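Local coordinates for protein glutamine synthetase (Helicobacter pylori, PDB 5ZLI) that belongs to the I-beta type of its family, assembling as twelve identical subunits that each pair a beta-Grasp domain with a larger catalytic domain, at residues F29-I34 with K65-I70; V96-V101 with C113-A118; P109-P114 with V445-F450; H314-A319 with L426-E431. One frame throughout, in Å; residues are numbered along the deposited sequence.

In the fold
Interactions 1, 2 and 3 form one continuous cluster, their centres about 10 to 12 Å apart, where the sheet of the beta-Grasp domain meets helices of the catalytic domain. Interactions 1 and 2 reach neighbouring strands of that sheet, 26-32 and 94-103, joined where R30 N probably bonds to V97 O. Interactions 2 and 3 share C113 and P114, so the turn of 109-114 leads straight into the helix that crosses the sheet. Interaction 3 is tied to interaction 1 through K112. Interaction 4 stands apart within the catalytic domain: its centre is about 19 Å from that of interaction 3, with nearest atoms about 7 Å away.

Interaction 1: F29-I34 with K65-I70; sequences FRFSDI and KGWQGI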
# COMPACT_ATOMS: atom_id res chain seq x y z
N PHE B 29 -41.94 26.68 10.78
CA PHE B 29 -43.17 26.65 10.00
C PHE B 29 -42.97 25.67 8.87
O PHE B 29 -42.10 25.89 8.02
CB PHE B 29 -43.51 28.02 9.45
CG PHE B 29 -43.66 29.06 10.50
CD1 PHE B 29 -44.64 28.93 11.45
CD2 PHE B 29 -42.86 30.17 10.52
CE1 PHE B 29 -44.81 29.89 12.45
CE2 PHE B 29 -43.03 31.14 11.50
CZ PHE B 29 -44.00 30.99 12.48
N ARG B 30 -43.79 24.63 8.81
CA ARG B 30 -43.60 23.62 7.79
C ARG B 30 -44.79 23.53 6.85
O ARG B 30 -45.94 23.74 7.25
CB ARG B 30 -43.30 22.29 8.42
CG ARG B 30 -42.01 22.35 9.13
CD ARG B 30 -41.43 20.99 9.32
NE ARG B 30 -40.21 21.12 10.09
CZ ARG B 30 -39.59 20.10 10.64
NH1 ARG B 30 -40.11 18.90 10.50
NH2 ARG B 30 -38.47 20.30 11.35
N PHE B 31 -44.49 23.26 5.58
CA PHE B 31 -45.49 23.30 4.53
C PHE B 31 -45.04 22.36 3.43
O PHE B 31 -43.85 22.08 3.28
CB PHE B 31 -45.71 24.72 3.98
CG PHE B 31 -44.49 25.34 3.35
CD1 PHE B 31 -43.52 25.95 4.13
CD2 PHE B 31 -44.32 25.33 1.96
CE1 PHE B 31 -42.39 26.55 3.53
CE2 PHE B 31 -43.17 25.92 1.36
CZ PHE B 31 -42.22 26.53 2.14
N SER B 32 -46.00 21.83 2.69
CA SER B 32 -45.76 20.79 1.71
C SER B 32 -45.99 21.37 0.32
O SER B 32 -47.08 21.87 0.03
CB SER B 32 -46.68 19.59 1.97
OG SER B 32 -46.73 19.32 3.38
N ASP B 33 -44.96 21.31 -0.52
CA ASP B 33 -45.13 21.64 -1.93
C ASP B 33 -45.91 20.52 -2.60
O ASP B 33 -46.35 19.57 -1.96
CB ASP B 33 -43.77 21.91 -2.61
CG ASP B 33 -42.91 20.64 -2.84
OD1 ASP B 33 -43.02 19.61 -2.13
OD2 ASP B 33 -42.09 20.70 -3.79
N ILE B 34 -46.14 20.65 -3.91
CA ILE B 34 -46.95 19.67 -4.63
C ILE B 34 -46.32 18.28 -4.56
O ILE B 34 -47.02 17.29 -4.33
CB ILE B 34 -47.19 20.12 -6.08
CG1 ILE B 34 -48.04 21.37 -6.10
CG2 ILE B 34 -47.88 19.02 -6.93
CD1 ILE B 34 -48.14 21.96 -7.48
N LYS B 65 -41.55 24.11 -8.30
CA LYS B 65 -42.06 23.89 -9.64
C LYS B 65 -43.50 23.44 -9.56
O LYS B 65 -43.88 22.64 -8.70
CB LYS B 65 -41.18 22.91 -10.44
CG LYS B 65 -41.33 23.12 -11.98
CD LYS B 65 -40.84 21.91 -12.80
CE LYS B 65 -41.18 22.01 -14.30
NZ LYS B 65 -42.65 21.95 -14.61
N GLY B 66 -44.32 24.00 -10.44
CA GLY B 66 -45.76 23.90 -10.37
C GLY B 66 -46.44 25.05 -9.65
O GLY B 66 -47.65 25.23 -9.84
N TRP B 67 -45.68 25.90 -8.96
CA TRP B 67 -46.23 27.01 -8.17
C TRP B 67 -46.02 28.32 -8.88
O TRP B 67 -46.48 28.40 -10.10
CB TRP B 67 -45.61 26.97 -6.76
CG TRP B 67 -46.29 26.05 -5.84
CD1 TRP B 67 -47.28 25.18 -6.15
CD2 TRP B 67 -46.13 26.00 -4.42
NE1 TRP B 67 -47.71 24.53 -5.02
CE2 TRP B 67 -47.02 25.02 -3.94
CE3 TRP B 67 -45.31 26.66 -3.51
CZ2 TRP B 67 -47.12 24.69 -2.59
CZ3 TRP B 67 -45.40 26.33 -2.17
CH2 TRP B 67 -46.30 25.35 -1.72
N GLN B 68 -45.49 29.37 -8.31
CA GLN B 68 -45.51 30.74 -8.81
C GLN B 68 -44.31 31.05 -9.72
O GLN B 68 -43.23 30.45 -9.59
CB GLN B 68 -45.55 31.72 -7.64
CG GLN B 68 -46.85 31.72 -6.90
CD GLN B 68 -48.03 32.10 -7.78
OE1 GLN B 68 -48.18 33.26 -8.14
NE2 GLN B 68 -48.89 31.14 -8.10
N GLY B 69 -44.54 31.98 -10.70
CA GLY B 69 -43.46 32.63 -11.43
C GLY B 69 -42.78 33.75 -10.64
O GLY B 69 -43.32 34.27 -9.66
N ILE B 70 -41.57 34.12 -11.07
CA ILE B 70 -40.77 35.10 -10.33
C ILE B 70 -41.43 36.47 -10.30
O ILE B 70 -41.20 37.25 -9.37
CB ILE B 70 -39.37 35.20 -10.94
CG1 ILE B 70 -39.49 35.30 -12.45
CG2 ILE B 70 -38.57 33.99 -10.56
CD1 ILE B 70 -38.20 35.47 -13.16
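I34 lays the end of its side chain against the pyrrole part of the W67 indole, the two side chains sliding past each other in opposite directions. I34 CG1 comes within 3.4 Å of W67 NE1, and I34 CD1 lies 3.6 Å from W67 CD1. The far, six-membered part of the indole is met by F31, S32 and D33: D33 CB sits over one ring face, and D33 CA approaches W67 CZ2 to 3.7 Å. F31 adds an edge-on contact, its CD2 4.2 Å from W67 CH2, each atom close to the plane of the other ring. Its CG lies between the backbone N and the carbonyl carbon (chi1 62°), the crowded position, on a CB that points toward 65-70. No hydrogen bond links the two segments; the indole N-H of W67 is taken by the carbonyl O of K112. Just before W67, G66 takes a positive phi of 94°, a backbone conformation that would press a CB against the carbonyl O of K65, so that glycine fits it; the G66 carbonyl O faces I34 CD1. Around this apolar contact the beta-Grasp sheet and the catalytic domain close in: strand 26-32 runs between strands 38-44 and 94-103, V101 of the latter touches W67, M191 of a neighbouring subunit packs on F31, and helix 448-466 sets Y454 and L457 against I34.

Interaction 2: V96-V101 with C113-A118; sequences VVFCDV and CPRSIA
C113 SG receives two backbone N-H groups, one from each side of the contact. V101 N points almost straight at it, 3.5 Å away with an N-H...S angle of 173°, while S116 N gives a weaker bond from 3.4 Å. The second is a capping bond: C113 is the N-cap residue of helix 114-128, and its SG, anti to its own backbone N, accepts from S116 N in the first turn. Strand 94-103 of the beta-Grasp sheet and this helix run nearly perpendicular, their local axes 93° apart and 7.5 Å from each other at closest. One residue before V101 in the strand, D100 forms a salt bridge with R115. The two side chains meet at about a right angle, yet carboxylate and guanidinium planes are only 15° apart. R115 NE reaches D100 OD1 at 3.3 Å in a weak, bent bond, and the firmer partners lie beyond: D100 OD2 pairs with K119, R115 NH1 with D243 and NH2 with D80. The acids around R115 probably favour its charged form, although K119 NZ, a like charge, lies close to NH2. F98 covers one face of the guanidinium, its CB 4.1 Å above the plane and over the centre. Both segments are buried, and helices 238-258 and 377-393 also press on R115, through V239 and Y378. S116 OG rests 3.5 Å from D100 CB, and V101 CG2 touches C113 CB at 3.6 Å.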
# COMPACT_ATOMS: atom_id res chain seq x y z
N VAL B 96 -42.57 22.80 15.81
CA VAL B 96 -42.96 22.75 14.41
C VAL B 96 -44.45 23.05 14.35
O VAL B 96 -45.22 22.63 15.21
CB VAL B 96 -42.63 21.39 13.79
CG1 VAL B 96 -43.08 21.33 12.34
CG2 VAL B 96 -41.13 21.11 13.87
N VAL B 97 -44.83 23.85 13.36
CA VAL B 97 -46.22 24.24 13.17
C VAL B 97 -46.53 24.16 11.69
O VAL B 97 -45.69 24.52 10.86
CB VAL B 97 -46.51 25.63 13.74
CG1 VAL B 97 -45.39 26.54 13.38
CG2 VAL B 97 -47.88 26.14 13.25
N PHE B 98 -47.68 23.56 11.36
CA PHE B 98 -48.11 23.41 9.99
C PHE B 98 -48.56 24.74 9.38
O PHE B 98 -48.86 25.70 10.08
CB PHE B 98 -49.24 22.39 9.88
CG PHE B 98 -48.82 20.96 10.10
CD1 PHE B 98 -48.38 20.19 9.01
CD2 PHE B 98 -48.88 20.37 11.36
CE1 PHE B 98 -48.01 18.86 9.19
CE2 PHE B 98 -48.50 19.03 11.55
CZ PHE B 98 -48.07 18.28 10.46
N CYS B 99 -48.54 24.78 8.04
CA CYS B 99 -48.95 25.97 7.30
C CYS B 99 -49.58 25.58 5.97
O CYS B 99 -49.33 24.51 5.42
CB CYS B 99 -47.76 26.91 7.08
SG CYS B 99 -47.03 27.50 8.63
N ASP B 100 -50.46 26.45 5.48
CA ASP B 100 -50.91 26.47 4.10
C ASP B 100 -50.42 27.73 3.41
O ASP B 100 -50.07 28.71 4.06
CB ASP B 100 -52.43 26.36 3.99
CG ASP B 100 -52.95 25.04 4.53
OD1 ASP B 100 -52.60 23.99 3.93
OD2 ASP B 100 -53.71 25.04 5.54
N VAL B 101 -50.39 27.68 2.10
CA VAL B 101 -50.11 28.84 1.26
C VAL B 101 -51.39 29.64 1.04
O VAL B 101 -52.43 29.08 0.65
CB VAL B 101 -49.51 28.39 -0.08
CG1 VAL B 101 -48.53 29.41 -0.62
CG2 VAL B 101 -48.82 27.07 0.13
N CYS B 113 -52.02 24.67 -3.36
CA CYS B 113 -51.43 24.24 -2.11
C CYS B 113 -52.05 22.89 -1.76
O CYS B 113 -53.24 22.83 -1.47
CB CYS B 113 -51.67 25.26 -1.00
SG CYS B 113 -51.27 24.63 0.65
N PRO B 114 -51.28 21.80 -1.77
CA PRO B 114 -51.88 20.48 -1.55
C PRO B 114 -52.63 20.37 -0.23
O PRO B 114 -53.69 19.73 -0.17
CB PRO B 114 -50.67 19.55 -1.58
CG PRO B 114 -49.64 20.27 -2.32
CD PRO B 114 -49.83 21.71 -1.96
N ARG B 115 -52.05 20.88 0.85
CA ARG B 115 -52.76 20.84 2.11
C ARG B 115 -54.05 21.69 2.06
O ARG B 115 -55.04 21.37 2.74
CB ARG B 115 -51.81 21.26 3.23
CG ARG B 115 -52.31 20.91 4.56
CD ARG B 115 -51.33 21.18 5.66
NE ARG B 115 -52.01 22.07 6.59
CZ ARG B 115 -52.61 21.70 7.72
NH1 ARG B 115 -52.59 20.44 8.10
NH2 ARG B 115 -53.23 22.61 8.46
N SER B 116 -54.07 22.77 1.25
CA SER B 116 -55.30 23.52 1.02
C SER B 116 -56.32 22.70 0.24
O SER B 116 -57.53 22.78 0.48
CB SER B 116 -55.01 24.82 0.28
OG SER B 116 -54.37 25.79 1.09
N ILE B 117 -55.85 21.95 -0.76
CA ILE B 117 -56.72 21.01 -1.44
C ILE B 117 -57.34 20.02 -0.45
O ILE B 117 -58.54 19.76 -0.50
CB ILE B 117 -55.95 20.28 -2.57
CG1 ILE B 117 -55.54 21.28 -3.66
CG2 ILE B 117 -56.74 19.06 -3.14
CD1 ILE B 117 -54.69 20.70 -4.80
N ALA B 118 -56.54 19.52 0.50
CA ALA B 118 -57.03 18.47 1.40
C ALA B 118 -58.12 18.96 2.32
O ALA B 118 -58.91 18.14 2.79
CB ALA B 118 -55.90 17.88 2.24

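Interaction 3: P109-P114 with V445-F450; sequences PYEKCP and VFSEEF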
# COMPACT_ATOMS: atom_id res chain seq x y z
N PRO B 109 -57.43 30.83 -0.34
CA PRO B 109 -56.41 29.80 -0.04
C PRO B 109 -55.88 29.20 -1.33
O PRO B 109 -56.65 28.85 -2.22
CB PRO B 109 -57.19 28.76 0.77
CG PRO B 109 -58.28 29.52 1.40
CD PRO B 109 -58.67 30.60 0.42
N TYR B 110 -54.56 29.01 -1.39
CA TYR B 110 -53.89 28.77 -2.67
C TYR B 110 -54.45 27.52 -3.30
O TYR B 110 -54.44 26.44 -2.69
CB TYR B 110 -52.39 28.62 -2.46
CG TYR B 110 -51.53 28.62 -3.71
CD1 TYR B 110 -51.92 29.28 -4.88
CD2 TYR B 110 -50.30 27.98 -3.71
CE1 TYR B 110 -51.11 29.28 -6.02
CE2 TYR B 110 -49.48 27.97 -4.83
CZ TYR B 110 -49.88 28.62 -5.97
OH TYR B 110 -49.02 28.58 -7.04
N GLU B 111 -54.98 27.66 -4.51
CA GLU B 111 -55.64 26.52 -5.12
C GLU B 111 -54.65 25.42 -5.50
O GLU B 111 -55.08 24.29 -5.77
CB GLU B 111 -56.50 26.99 -6.30
CG GLU B 111 -55.74 27.48 -7.55
CD GLU B 111 -56.63 28.25 -8.52
OE1 GLU B 111 -57.56 27.64 -9.07
OE2 GLU B 111 -56.41 29.47 -8.73
N LYS B 112 -53.34 25.70 -5.47
CA LYS B 112 -52.32 24.71 -5.79
C LYS B 112 -51.55 24.27 -4.55
O LYS B 112 -50.58 23.50 -4.67
CB LYS B 112 -51.35 25.25 -6.84
CG LYS B 112 -52.00 25.63 -8.15
CD LYS B 112 -51.01 25.77 -9.30
CE LYS B 112 -50.32 27.10 -9.27
NZ LYS B 112 -49.63 27.36 -10.57
N CYS B 113 -52.02 24.67 -3.36
CA CYS B 113 -51.43 24.24 -2.11
C CYS B 113 -52.05 22.89 -1.76
O CYS B 113 -53.24 22.83 -1.47
CB CYS B 113 -51.67 25.26 -1.00
SG CYS B 113 -51.27 24.63 0.65
N PRO B 114 -51.28 21.80 -1.77
CA PRO B 114 -51.88 20.48 -1.55
C PRO B 114 -52.63 20.37 -0.23
O PRO B 114 -53.69 19.73 -0.17
CB PRO B 114 -50.67 19.55 -1.58
CG PRO B 114 -49.64 20.27 -2.32
CD PRO B 114 -49.83 21.71 -1.96
N VAL B 445 -62.40 21.67 -6.14
CA VAL B 445 -61.48 21.07 -5.18
C VAL B 445 -60.11 20.93 -5.82
O VAL B 445 -59.08 21.35 -5.26
CB VAL B 445 -62.03 19.71 -4.68
CG1 VAL B 445 -61.05 19.02 -3.72
CG2 VAL B 445 -63.38 19.87 -3.98
N PHE B 446 -60.08 20.39 -7.02
CA PHE B 446 -58.90 20.34 -7.87
C PHE B 446 -59.20 21.33 -9.00
O PHE B 446 -59.86 20.99 -9.98
CB PHE B 446 -58.65 18.91 -8.40
CG PHE B 446 -58.19 17.91 -7.34
CD1 PHE B 446 -59.03 17.52 -6.30
CD2 PHE B 446 -56.95 17.29 -7.45
CE1 PHE B 446 -58.62 16.61 -5.37
CE2 PHE B 446 -56.55 16.36 -6.52
CZ PHE B 446 -57.39 16.03 -5.48
N SER B 447 -58.75 22.56 -8.86
CA SER B 447 -58.93 23.50 -9.95
C SER B 447 -58.10 23.08 -11.16
O SER B 447 -57.09 22.40 -11.05
CB SER B 447 -58.57 24.90 -9.48
OG SER B 447 -57.18 25.10 -9.55
N GLU B 448 -58.55 23.49 -12.35
CA GLU B 448 -57.88 23.01 -13.56
C GLU B 448 -56.47 23.57 -13.68
O GLU B 448 -55.57 22.86 -14.13
CB GLU B 448 -58.70 23.35 -14.80
CG GLU B 448 -57.97 23.06 -16.13
CD GLU B 448 -58.20 21.69 -16.72
OE1 GLU B 448 -58.93 20.87 -16.10
OE2 GLU B 448 -57.64 21.45 -17.82
N GLU B 449 -56.26 24.83 -13.28
CA GLU B 449 -54.89 25.35 -13.26
C GLU B 449 -53.97 24.39 -12.52
O GLU B 449 -52.95 23.95 -13.06
CB GLU B 449 -54.86 26.75 -12.66
CG GLU B 449 -54.89 27.82 -13.75
CD GLU B 449 -55.56 29.12 -13.33
OE1 GLU B 449 -56.07 29.85 -14.22
OE2 GLU B 449 -55.58 29.42 -12.12
N PHE B 450 -54.36 23.97 -11.32
CA PHE B 450 -53.55 22.99 -10.58
C PHE B 450 -53.30 21.72 -11.40
O PHE B 450 -52.16 21.27 -11.50
CB PHE B 450 -54.21 22.63 -9.23
CG PHE B 450 -53.57 21.43 -8.55
CD1 PHE B 450 -52.40 21.55 -7.82
CD2 PHE B 450 -54.11 20.15 -8.70
CE1 PHE B 450 -51.81 20.44 -7.22
CE2 PHE B 450 -53.52 19.07 -8.12
CZ PHE B 450 -52.36 19.21 -7.39
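E111 and S447 make the one hydrogen bond across this contact: S447 OG donates to E111 OE1 at 2.6 Å, arriving on the anti side of the carboxylate and 27° out of its plane. Beside it, E111 OE2 comes within 3.5 Å of E449 OE2, two acceptors with carboxylate planes 61° apart. The apolar part lies next door, where K112 and F450 approach each other at a slant. K112 CG meets F450 CB at 3.9 Å. F450 CG is anti to its backbone N (chi1 168°), and CD1 of the ring meets K112 CA at 3.8 Å. A type I beta turn from Y110 to C113, closed by C113 N to Y110 O at 3.1 Å, presents E111 and K112 at its two corners. K112 CB also lies over one face of the Y110 ring, toward the rim, and its NZ goes on to the carbonyl O of G66. On the other side S447 is the N-cap residue of helix 448-466. K106 bridges to both E111 OE2 and E449 OE2, so its positive charge probably offsets the repulsion and lets the two glutamates stay ionised.

Interaction 4: H314-A319 with L426-E431; sequences HARGLA and LRRSLE
A319 and S429 mark the close-packed end of this helix crossing, A319 CB lying 3.5 Å from S429 OG. Small residues allow close backbone approach: G317 CA is 4.0 Å from S429 O, R316 O lies 3.8 Å from S429 CA, and the local axes pass 7.3 Å apart at an angle of 118°. The buried S429 hydroxyl finds its polar partners outside the crossing, in Y329 OH and the carbonyl O of T425. At the partly exposed side the contact changes character. Two long arginines, R316 and R428, slant across each other with guanidinium planes 32° apart, and R428 NH1 lies at the edge of the R316 group, near its plane. Both ends are donors and carry like charge, so no bond joins them, and other groups probably balance the charges: R316 NH2 pairs with E432, and R428 NH2 with E431 of a neighbouring subunit, not that at F31. The R316 chain is bent at chi2 and chi3 as it reaches over. Farther out, helix 315-322 rests on helix 377-393 through L318, helix 426-434 sets L426 and L430 against helix 448-466, and Y329 of helix 326-331 touches both A319 and L426.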
# COMPACT_ATOMS: atom_id res chain seq x y z
N HIS B 314 -62.49 5.28 -11.41
CA HIS B 314 -61.49 6.29 -11.69
C HIS B 314 -60.09 5.79 -11.37
O HIS B 314 -59.12 6.56 -11.50
CB HIS B 314 -61.78 7.56 -10.88
CG HIS B 314 -63.19 8.03 -11.00
ND1 HIS B 314 -63.75 8.42 -12.20
CD2 HIS B 314 -64.14 8.24 -10.05
CE1 HIS B 314 -65.00 8.81 -12.00
NE2 HIS B 314 -65.26 8.71 -10.70
N ALA B 315 -59.95 4.51 -11.01
CA ALA B 315 -58.71 4.00 -10.47
C ALA B 315 -57.51 4.33 -11.35
O ALA B 315 -56.54 4.93 -10.89
CB ALA B 315 -58.84 2.49 -10.27
N ARG B 316 -57.57 3.96 -12.64
CA ARG B 316 -56.41 4.17 -13.51
C ARG B 316 -55.99 5.64 -13.56
O ARG B 316 -54.80 5.93 -13.68
CB ARG B 316 -56.65 3.61 -14.91
CG ARG B 316 -56.95 2.13 -14.87
CD ARG B 316 -56.19 1.35 -15.91
NE ARG B 316 -55.87 2.04 -17.15
CZ ARG B 316 -54.92 1.64 -17.99
NH1 ARG B 316 -54.20 0.56 -17.72
NH2 ARG B 316 -54.68 2.30 -19.11
N GLY B 317 -56.94 6.57 -13.51
CA GLY B 317 -56.56 7.97 -13.43
C GLY B 317 -56.14 8.41 -12.04
O GLY B 317 -55.27 9.27 -11.91
N LEU B 318 -56.75 7.82 -11.00
CA LEU B 318 -56.34 8.08 -9.62
C LEU B 318 -54.90 7.68 -9.35
O LEU B 318 -54.25 8.26 -8.45
CB LEU B 318 -57.29 7.37 -8.66
CG LEU B 318 -57.25 7.78 -7.17
CD1 LEU B 318 -57.54 9.21 -7.03
CD2 LEU B 318 -58.27 7.02 -6.33
N ALA B 319 -54.36 6.72 -10.11
CA ALA B 319 -52.98 6.29 -9.87
C ALA B 319 -52.01 7.45 -9.97
O ALA B 319 -50.99 7.45 -9.29
CB ALA B 319 -52.60 5.20 -10.87
N LEU B 426 -46.45 5.77 -15.21
CA LEU B 426 -47.01 7.06 -14.81
C LEU B 426 -47.50 7.86 -16.01
O LEU B 426 -48.44 8.67 -15.88
CB LEU B 426 -45.95 7.86 -14.05
CG LEU B 426 -46.32 9.27 -13.65
CD1 LEU B 426 -47.56 9.26 -12.81
CD2 LEU B 426 -45.12 9.84 -12.91
N ARG B 427 -46.87 7.68 -17.18
CA ARG B 427 -47.32 8.41 -18.36
C ARG B 427 -48.75 8.00 -18.71
O ARG B 427 -49.60 8.86 -18.98
CB ARG B 427 -46.39 8.15 -19.54
CG ARG B 427 -46.99 8.54 -20.89
CD ARG B 427 -46.00 8.32 -21.98
NE ARG B 427 -45.07 9.43 -22.07
CZ ARG B 427 -45.26 10.46 -22.86
NH1 ARG B 427 -46.34 10.51 -23.62
NH2 ARG B 427 -44.37 11.44 -22.90
N ARG B 428 -49.04 6.69 -18.71
CA ARG B 428 -50.40 6.30 -19.03
C ARG B 428 -51.35 6.74 -17.92
O ARG B 428 -52.44 7.21 -18.22
CB ARG B 428 -50.47 4.79 -19.31
CG ARG B 428 -51.38 4.43 -20.51
CD ARG B 428 -51.27 2.97 -20.93
NE ARG B 428 -51.50 2.03 -19.83
CZ ARG B 428 -51.30 0.72 -19.93
NH1 ARG B 428 -51.53 -0.09 -18.89
NH2 ARG B 428 -50.87 0.23 -21.07
N SER B 429 -50.90 6.70 -16.65
CA SER B 429 -51.72 7.16 -15.53
C SER B 429 -52.08 8.63 -15.65
O SER B 429 -53.22 9.02 -15.36
CB SER B 429 -50.97 6.95 -14.23
OG SER B 429 -50.91 5.59 -13.94
N LEU B 430 -51.15 9.46 -16.12
CA LEU B 430 -51.48 10.87 -16.28
C LEU B 430 -52.44 11.05 -17.44
O LEU B 430 -53.42 11.80 -17.32
CB LEU B 430 -50.23 11.71 -16.47
CG LEU B 430 -49.39 11.77 -15.19
CD1 LEU B 430 -48.01 12.35 -15.43
CD2 LEU B 430 -50.13 12.59 -14.15
N GLU B 431 -52.18 10.36 -18.55
CA GLU B 431 -53.14 10.32 -19.64
C GLU B 431 -54.53 9.89 -19.14
O GLU B 431 -55.54 10.57 -19.39
CB GLU B 431 -52.58 9.39 -20.72
CG GLU B 431 -51.45 10.05 -21.52
CD GLU B 431 -50.60 9.07 -22.34
OE1 GLU B 431 -50.88 7.84 -22.37
OE2 GLU B 431 -49.62 9.55 -22.96